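Local coordinates for protein fumarylacetoacetate hydrolase (Burkholderia xenovorans, PDB 5TI1) that probably hydrolyses fumarylacetoacetate to fumarate and acetoacetate, the last step of phenylalanine and tyrosine breakdown, with a bound magnesium ion, at residues 192-203 with 281-289; 254-262 with 432-440. All coordinates share one frame; numbering follows the deposited sequence.

Contact 1 of 2, residues 192-203 with 281-289; sequences SVVVSGTPVRRP and TFATTISPW. With NA (sodium ion), chain L.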
# COMPACT_ATOMS: atom_id res chain seq x y z
N SER B 192 -6.62 5.40 -1.44
CA SER B 192 -7.13 6.63 -2.04
C SER B 192 -7.10 6.61 -3.56
O SER B 192 -7.25 7.66 -4.19
CB SER B 192 -6.36 7.83 -1.52
OG SER B 192 -4.96 7.56 -1.54
N VAL B 193 -6.91 5.46 -4.19
CA VAL B 193 -7.11 5.40 -5.64
C VAL B 193 -8.60 5.30 -5.90
O VAL B 193 -9.26 4.37 -5.41
CB VAL B 193 -6.36 4.22 -6.28
CG1 VAL B 193 -6.60 4.21 -7.80
CG2 VAL B 193 -4.88 4.28 -5.94
N VAL B 194 -9.15 6.27 -6.65
CA VAL B 194 -10.57 6.36 -6.91
C VAL B 194 -10.81 6.38 -8.42
O VAL B 194 -9.93 6.77 -9.20
CB VAL B 194 -11.20 7.61 -6.25
CG1 VAL B 194 -10.96 7.57 -4.75
CG2 VAL B 194 -10.60 8.86 -6.86
N VAL B 195 -12.03 6.01 -8.81
CA VAL B 195 -12.37 5.92 -10.23
C VAL B 195 -12.72 7.31 -10.78
O VAL B 195 -13.13 8.21 -10.06
CB VAL B 195 -13.52 4.93 -10.46
CG1 VAL B 195 -14.85 5.51 -9.99
CG2 VAL B 195 -13.60 4.50 -11.95
N SER B 196 -12.55 7.44 -12.10
CA SER B 196 -12.90 8.66 -12.83
C SER B 196 -14.28 9.17 -12.45
O SER B 196 -15.23 8.40 -12.32
CB SER B 196 -12.83 8.38 -14.33
OG SER B 196 -13.12 9.53 -15.10
N GLY B 197 -14.39 10.49 -12.27
CA GLY B 197 -15.62 11.14 -11.87
C GLY B 197 -15.70 11.48 -10.39
O GLY B 197 -16.53 12.31 -10.00
N THR B 198 -14.85 10.88 -9.57
CA THR B 198 -14.88 11.16 -8.15
C THR B 198 -14.36 12.57 -7.92
O THR B 198 -13.26 12.90 -8.38
CB THR B 198 -14.01 10.16 -7.37
OG1 THR B 198 -14.36 8.82 -7.74
CG2 THR B 198 -14.20 10.36 -5.89
N PRO B 199 -15.12 13.44 -7.25
CA PRO B 199 -14.59 14.77 -6.92
C PRO B 199 -13.42 14.65 -5.95
O PRO B 199 -13.36 13.74 -5.12
CB PRO B 199 -15.79 15.48 -6.27
CG PRO B 199 -16.66 14.39 -5.77
CD PRO B 199 -16.49 13.25 -6.75
N VAL B 200 -12.50 15.60 -6.06
CA VAL B 200 -11.27 15.58 -5.29
C VAL B 200 -11.22 16.85 -4.46
O VAL B 200 -11.26 17.96 -5.01
CB VAL B 200 -10.03 15.48 -6.19
CG1 VAL B 200 -8.77 15.61 -5.34
CG2 VAL B 200 -10.04 14.16 -6.94
N ARG B 201 -11.11 16.71 -3.16
CA ARG B 201 -11.15 17.88 -2.31
C ARG B 201 -9.75 18.42 -2.12
O ARG B 201 -8.82 17.66 -1.80
CB ARG B 201 -11.78 17.59 -0.95
CG ARG B 201 -11.96 18.90 -0.18
CD ARG B 201 -12.86 18.79 1.02
NE ARG B 201 -14.20 18.29 0.72
CZ ARG B 201 -15.24 19.05 0.38
NH1 ARG B 201 -15.11 20.36 0.23
NH2 ARG B 201 -16.42 18.48 0.15
N ARG B 202 -9.60 19.73 -2.33
CA ARG B 202 -8.33 20.40 -2.09
C ARG B 202 -7.88 20.11 -0.66
O ARG B 202 -8.64 20.36 0.28
CB ARG B 202 -8.45 21.91 -2.31
CG ARG B 202 -7.18 22.70 -2.00
CD ARG B 202 -7.39 24.22 -2.22
NE ARG B 202 -7.84 24.51 -3.58
CZ ARG B 202 -7.03 24.67 -4.62
NH1 ARG B 202 -5.72 24.58 -4.46
NH2 ARG B 202 -7.54 24.92 -5.84
N PRO B 203 -6.69 19.55 -0.47
CA PRO B 203 -6.24 19.22 0.89
C PRO B 203 -5.79 20.45 1.67
O PRO B 203 -5.23 21.39 1.11
CB PRO B 203 -5.07 18.27 0.64
CG PRO B 203 -4.55 18.64 -0.75
CD PRO B 203 -5.79 19.02 -1.51
N THR B 281 -1.30 11.30 -1.17
CA THR B 281 -2.22 10.25 -0.80
C THR B 281 -3.65 10.73 -0.63
O THR B 281 -4.52 9.92 -0.30
CB THR B 281 -1.77 9.60 0.51
OG1 THR B 281 -1.84 10.58 1.55
CG2 THR B 281 -0.34 9.06 0.38
N PHE B 282 -3.93 12.03 -0.81
CA PHE B 282 -5.30 12.50 -0.64
C PHE B 282 -6.21 12.06 -1.79
O PHE B 282 -7.44 12.04 -1.61
CB PHE B 282 -5.33 14.03 -0.49
CG PHE B 282 -4.85 14.78 -1.70
CD1 PHE B 282 -3.51 15.11 -1.85
CD2 PHE B 282 -5.74 15.17 -2.69
CE1 PHE B 282 -3.07 15.80 -2.97
CE2 PHE B 282 -5.31 15.86 -3.80
CZ PHE B 282 -3.97 16.18 -3.95
N ALA B 283 -5.65 11.70 -2.94
CA ALA B 283 -6.43 11.27 -4.10
C ALA B 283 -5.53 10.84 -5.24
O ALA B 283 -4.54 11.51 -5.54
CB ALA B 283 -7.35 12.39 -4.60
N THR B 284 -5.87 9.72 -5.87
CA THR B 284 -5.28 9.32 -7.14
C THR B 284 -6.43 8.77 -7.97
O THR B 284 -7.21 7.95 -7.47
CB THR B 284 -4.18 8.26 -6.94
OG1 THR B 284 -3.12 8.81 -6.14
CG2 THR B 284 -3.62 7.83 -8.29
N THR B 285 -6.58 9.25 -9.21
CA THR B 285 -7.70 8.86 -10.05
C THR B 285 -7.22 7.95 -11.18
O THR B 285 -6.18 8.21 -11.79
CB THR B 285 -8.41 10.10 -10.62
OG1 THR B 285 -8.84 10.95 -9.55
CG2 THR B 285 -9.64 9.71 -11.43
N ILE B 286 -7.97 6.88 -11.45
CA ILE B 286 -7.71 6.09 -12.65
C ILE B 286 -8.97 6.01 -13.50
O ILE B 286 -10.11 6.13 -13.01
CB ILE B 286 -7.17 4.67 -12.34
CG1 ILE B 286 -8.18 3.84 -11.52
CG2 ILE B 286 -5.82 4.76 -11.63
CD1 ILE B 286 -7.75 2.37 -11.36
N SER B 287 -8.76 5.82 -14.80
CA SER B 287 -9.84 5.54 -15.72
C SER B 287 -10.44 4.17 -15.42
O SER B 287 -9.78 3.31 -14.81
CB SER B 287 -9.34 5.61 -17.16
OG SER B 287 -8.27 4.70 -17.36
N PRO B 288 -11.69 3.93 -15.83
CA PRO B 288 -12.36 2.69 -15.42
C PRO B 288 -12.11 1.47 -16.30
O PRO B 288 -12.35 0.35 -15.85
CB PRO B 288 -13.85 3.09 -15.44
CG PRO B 288 -13.93 4.16 -16.47
CD PRO B 288 -12.63 4.91 -16.41
N TRP B 289 -11.64 1.66 -17.54
CA TRP B 289 -11.49 0.56 -18.50
C TRP B 289 -10.03 0.09 -18.56
O TRP B 289 -9.13 0.86 -18.92
CB TRP B 289 -11.95 0.98 -19.90
CG TRP B 289 -13.43 1.23 -20.00
CD1 TRP B 289 -14.04 2.44 -20.20
CD2 TRP B 289 -14.49 0.27 -19.88
NE1 TRP B 289 -15.40 2.28 -20.22
CE2 TRP B 289 -15.71 0.96 -20.02
CE3 TRP B 289 -14.52 -1.12 -19.66
CZ2 TRP B 289 -16.95 0.32 -19.97
CZ3 TRP B 289 -15.75 -1.75 -19.60
CH2 TRP B 289 -16.94 -1.03 -19.76
NA NA L . -2.17 11.49 -5.72
O HOH W 1 -3.32 7.37 -3.75
O HOH W 2 -11.44 11.71 -9.87
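V193, V194 and V195 pair in parallel with T284, T285 and I286, the short strands crossing at -41° and joined by backbone hydrogen bonds from T284 N to S192 O, V194 N to T284 O and I286 N to V194 O, with a weak one from S196 N to I286 O. On one side of the pair V193 CG1 rests on I286 CG2 at 3.9 Å, and V195 CG2 meets P288 CB; beta-branched residues suit such extended backbone. T285 OG1 accepts from W261 NE1 and donates to a water held by T198 O, using both roles of this buried hydroxyl. Strand 193-195 is an outermost strand, within this chain, of the mixed sheet of the FAH C-terminal domain. A type II turn then reverses the chain: G197 takes the positive phi that suits glycine, and T198 OG1 donates to V195 O at 2.7 Å. Returning, V200 CG1 touches A283 CB at 3.6 Å and the edge of the F282 ring, while P203 CG sits over the centre of a face of that ring in a CH-pi contact, 3.8 Å from its centroid. With chi1 at 45°, S192 OG lies between its own N and carbonyl carbon and donates to T281 O at 2.7 Å, from above the carbonyl plane. A water links S192 OG to T284 OG1, which with A283 O binds sodium, at 2.9 and 2.4 Å respectively.

Contact 2 of 2, residues 254-262 with 432-440; sequences GMVLLNDWS and FGVCAGEIL. With NA (sodium ion), chain L; MG (magnesium ion), chain K.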
# COMPACT_ATOMS: atom_id res chain seq x y z
N GLY B 254 -2.94 -5.26 -18.05
CA GLY B 254 -3.39 -4.18 -18.89
C GLY B 254 -3.02 -2.84 -18.30
O GLY B 254 -2.24 -2.75 -17.35
N MET B 255 -3.62 -1.78 -18.85
CA MET B 255 -3.25 -0.42 -18.51
C MET B 255 -4.49 0.44 -18.34
O MET B 255 -5.54 0.19 -18.95
CB MET B 255 -2.35 0.19 -19.59
CG MET B 255 -1.63 1.45 -19.18
SD MET B 255 -0.60 2.04 -20.53
CE MET B 255 0.55 0.69 -20.72
N VAL B 256 -4.36 1.47 -17.50
CA VAL B 256 -5.36 2.51 -17.31
C VAL B 256 -4.65 3.86 -17.39
O VAL B 256 -3.42 3.94 -17.34
CB VAL B 256 -6.11 2.38 -15.98
CG1 VAL B 256 -6.92 1.09 -15.94
CG2 VAL B 256 -5.13 2.46 -14.81
N LEU B 257 -5.44 4.92 -17.49
CA LEU B 257 -4.93 6.27 -17.27
C LEU B 257 -4.93 6.57 -15.78
O LEU B 257 -5.78 6.09 -15.04
CB LEU B 257 -5.78 7.30 -18.01
CG LEU B 257 -5.94 7.08 -19.53
CD1 LEU B 257 -6.94 8.05 -20.12
CD2 LEU B 257 -4.61 7.19 -20.22
N LEU B 258 -3.98 7.40 -15.34
CA LEU B 258 -3.75 7.62 -13.92
C LEU B 258 -3.35 9.07 -13.69
O LEU B 258 -2.36 9.54 -14.25
CB LEU B 258 -2.66 6.66 -13.38
CG LEU B 258 -2.45 6.56 -11.86
CD1 LEU B 258 -1.79 5.21 -11.47
CD2 LEU B 258 -1.62 7.71 -11.32
N ASN B 259 -4.13 9.77 -12.87
CA ASN B 259 -3.83 11.14 -12.47
C ASN B 259 -3.42 11.11 -11.01
O ASN B 259 -4.27 10.96 -10.12
CB ASN B 259 -5.02 12.07 -12.69
CG ASN B 259 -4.69 13.52 -12.35
OD1 ASN B 259 -3.57 13.82 -11.91
ND2 ASN B 259 -5.66 14.43 -12.56
N ASP B 260 -2.12 11.26 -10.75
CA ASP B 260 -1.59 11.27 -9.39
C ASP B 260 -1.63 12.70 -8.87
O ASP B 260 -0.64 13.43 -8.89
CB ASP B 260 -0.18 10.70 -9.37
CG ASP B 260 0.46 10.77 -7.99
OD1 ASP B 260 -0.28 10.81 -6.98
OD2 ASP B 260 1.72 10.80 -7.92
N TRP B 261 -2.81 13.11 -8.39
CA TRP B 261 -2.99 14.45 -7.85
C TRP B 261 -1.91 14.76 -6.82
O TRP B 261 -1.62 13.95 -5.93
CB TRP B 261 -4.37 14.58 -7.20
CG TRP B 261 -5.53 14.21 -8.08
CD1 TRP B 261 -6.17 12.99 -8.12
CD2 TRP B 261 -6.22 15.05 -9.02
NE1 TRP B 261 -7.19 13.03 -9.04
CE2 TRP B 261 -7.25 14.28 -9.60
CE3 TRP B 261 -6.05 16.38 -9.42
CZ2 TRP B 261 -8.13 14.80 -10.55
CZ3 TRP B 261 -6.92 16.89 -10.38
CH2 TRP B 261 -7.95 16.11 -10.93
N SER B 262 -1.33 15.95 -6.93
CA SER B 262 -0.19 16.35 -6.11
C SER B 262 -0.44 17.72 -5.50
O SER B 262 -0.85 18.65 -6.21
CB SER B 262 1.09 16.38 -6.93
OG SER B 262 1.49 15.07 -7.30
N PHE B 432 -8.59 4.62 -24.28
CA PHE B 432 -8.64 4.40 -22.84
C PHE B 432 -9.83 5.06 -22.14
O PHE B 432 -9.97 4.92 -20.92
CB PHE B 432 -7.33 4.89 -22.20
CG PHE B 432 -6.17 3.97 -22.40
CD1 PHE B 432 -5.50 3.94 -23.61
CD2 PHE B 432 -5.74 3.14 -21.37
CE1 PHE B 432 -4.42 3.10 -23.79
CE2 PHE B 432 -4.66 2.28 -21.56
CZ PHE B 432 -4.01 2.27 -22.76
N GLY B 433 -10.69 5.75 -22.88
CA GLY B 433 -11.72 6.48 -22.17
C GLY B 433 -11.13 7.70 -21.47
O GLY B 433 -10.15 8.29 -21.93
N VAL B 434 -11.72 8.08 -20.34
CA VAL B 434 -11.28 9.29 -19.66
C VAL B 434 -11.05 9.02 -18.19
O VAL B 434 -11.66 8.13 -17.58
CB VAL B 434 -12.26 10.48 -19.84
CG1 VAL B 434 -12.40 10.85 -21.32
CG2 VAL B 434 -13.61 10.18 -19.20
N CYS B 435 -10.16 9.82 -17.62
CA CYS B 435 -9.80 9.81 -16.21
C CYS B 435 -10.01 11.24 -15.72
O CYS B 435 -9.11 12.08 -15.85
CB CYS B 435 -8.36 9.33 -16.06
SG CYS B 435 -7.65 9.65 -14.47
N ALA B 436 -11.19 11.53 -15.16
CA ALA B 436 -11.59 12.89 -14.82
C ALA B 436 -11.83 13.09 -13.32
O ALA B 436 -12.26 12.18 -12.60
CB ALA B 436 -12.89 13.30 -15.55
N GLY B 437 -11.57 14.31 -12.86
CA GLY B 437 -11.95 14.70 -11.51
C GLY B 437 -12.11 16.20 -11.45
O GLY B 437 -11.44 16.94 -12.18
N GLU B 438 -13.01 16.65 -10.58
CA GLU B 438 -13.28 18.07 -10.40
C GLU B 438 -12.99 18.44 -8.95
O GLU B 438 -13.32 17.70 -8.03
CB GLU B 438 -14.73 18.38 -10.80
CG GLU B 438 -15.10 19.86 -10.72
CD GLU B 438 -16.40 20.17 -11.46
OE1 GLU B 438 -17.36 20.61 -10.81
OE2 GLU B 438 -16.45 19.97 -12.68
N ILE B 439 -12.33 19.58 -8.76
CA ILE B 439 -11.74 19.93 -7.46
C ILE B 439 -12.79 20.61 -6.58
O ILE B 439 -13.46 21.57 -7.01
CB ILE B 439 -10.51 20.82 -7.64
CG1 ILE B 439 -9.42 20.09 -8.44
CG2 ILE B 439 -9.99 21.29 -6.28
CD1 ILE B 439 -9.10 18.71 -7.93
N LEU B 440 -12.94 20.11 -5.34
CA LEU B 440 -13.80 20.74 -4.35
C LEU B 440 -12.99 21.67 -3.46
O LEU B 440 -11.81 21.41 -3.19
CB LEU B 440 -14.48 19.68 -3.50
CG LEU B 440 -15.27 18.65 -4.31
CD1 LEU B 440 -15.96 17.65 -3.38
CD2 LEU B 440 -16.29 19.36 -5.20
NA NA L . -2.17 11.49 -5.72
MG MG K . 3.36 10.56 -9.62
O HOH W 3 -8.28 13.68 -13.78
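F432, C435 and I439 meet M255, L257, N259 and W261 where two strands of different sheets in the FAH C-terminal domain pack layer on layer, their axes 7.1 Å apart at closest and inclined by 23°. Apolar contacts dominate, as suits this buried interface. L257 inserts its branched end beside the F432 stem, CG to CB 3.7 Å, and its own CB meets C435 CB. The small thiol of C435 fits close to the N259 backbone, and W261 CZ3 touches I439 CD1 at 3.8 Å. G437 leaves room for the indole: W261 CZ2 lies 3.9 Å from its bare CA, in the place a CB would need. Around the F432 ring, M255 O approaches the edge, 3.5 Å from CE2, and in one of its two conformers M255 SD makes an oblique Met-aromatic contact. Polar links are few. A water accepts from N259 ND2 and donates to C435 O, while ND2 lies over one face of the W261 indole, toward its rim; E226 is also a polar partner of this amide. D260 points away from the packing, its carboxylate bridging two ions, OD2 to magnesium, shared with D153, E226 and E228, and OD1 to sodium at 2.4 Å.

In the fold
Along the chain the four segments alternate, 192-203, 254-262, 281-289 and 432-440, so the two contacts interlock; their centres lie about 7 Å apart. Strands 252-263 and 284-292 are antiparallel neighbours in one mixed sheet, one edge of which, within the chain, is strand 193-195, whereas 200-207 runs parallel to 429-440 in the other. Thus segment 192-203 passes from one sheet to the other through its turn, and contact 2 packs the same two sheets together. A backbone hydrogen bond from G197 N to A436 O ties the contacts directly. Both supply the sodium site, completed by K280, and D260 connects it to the magnesium of the probable active site.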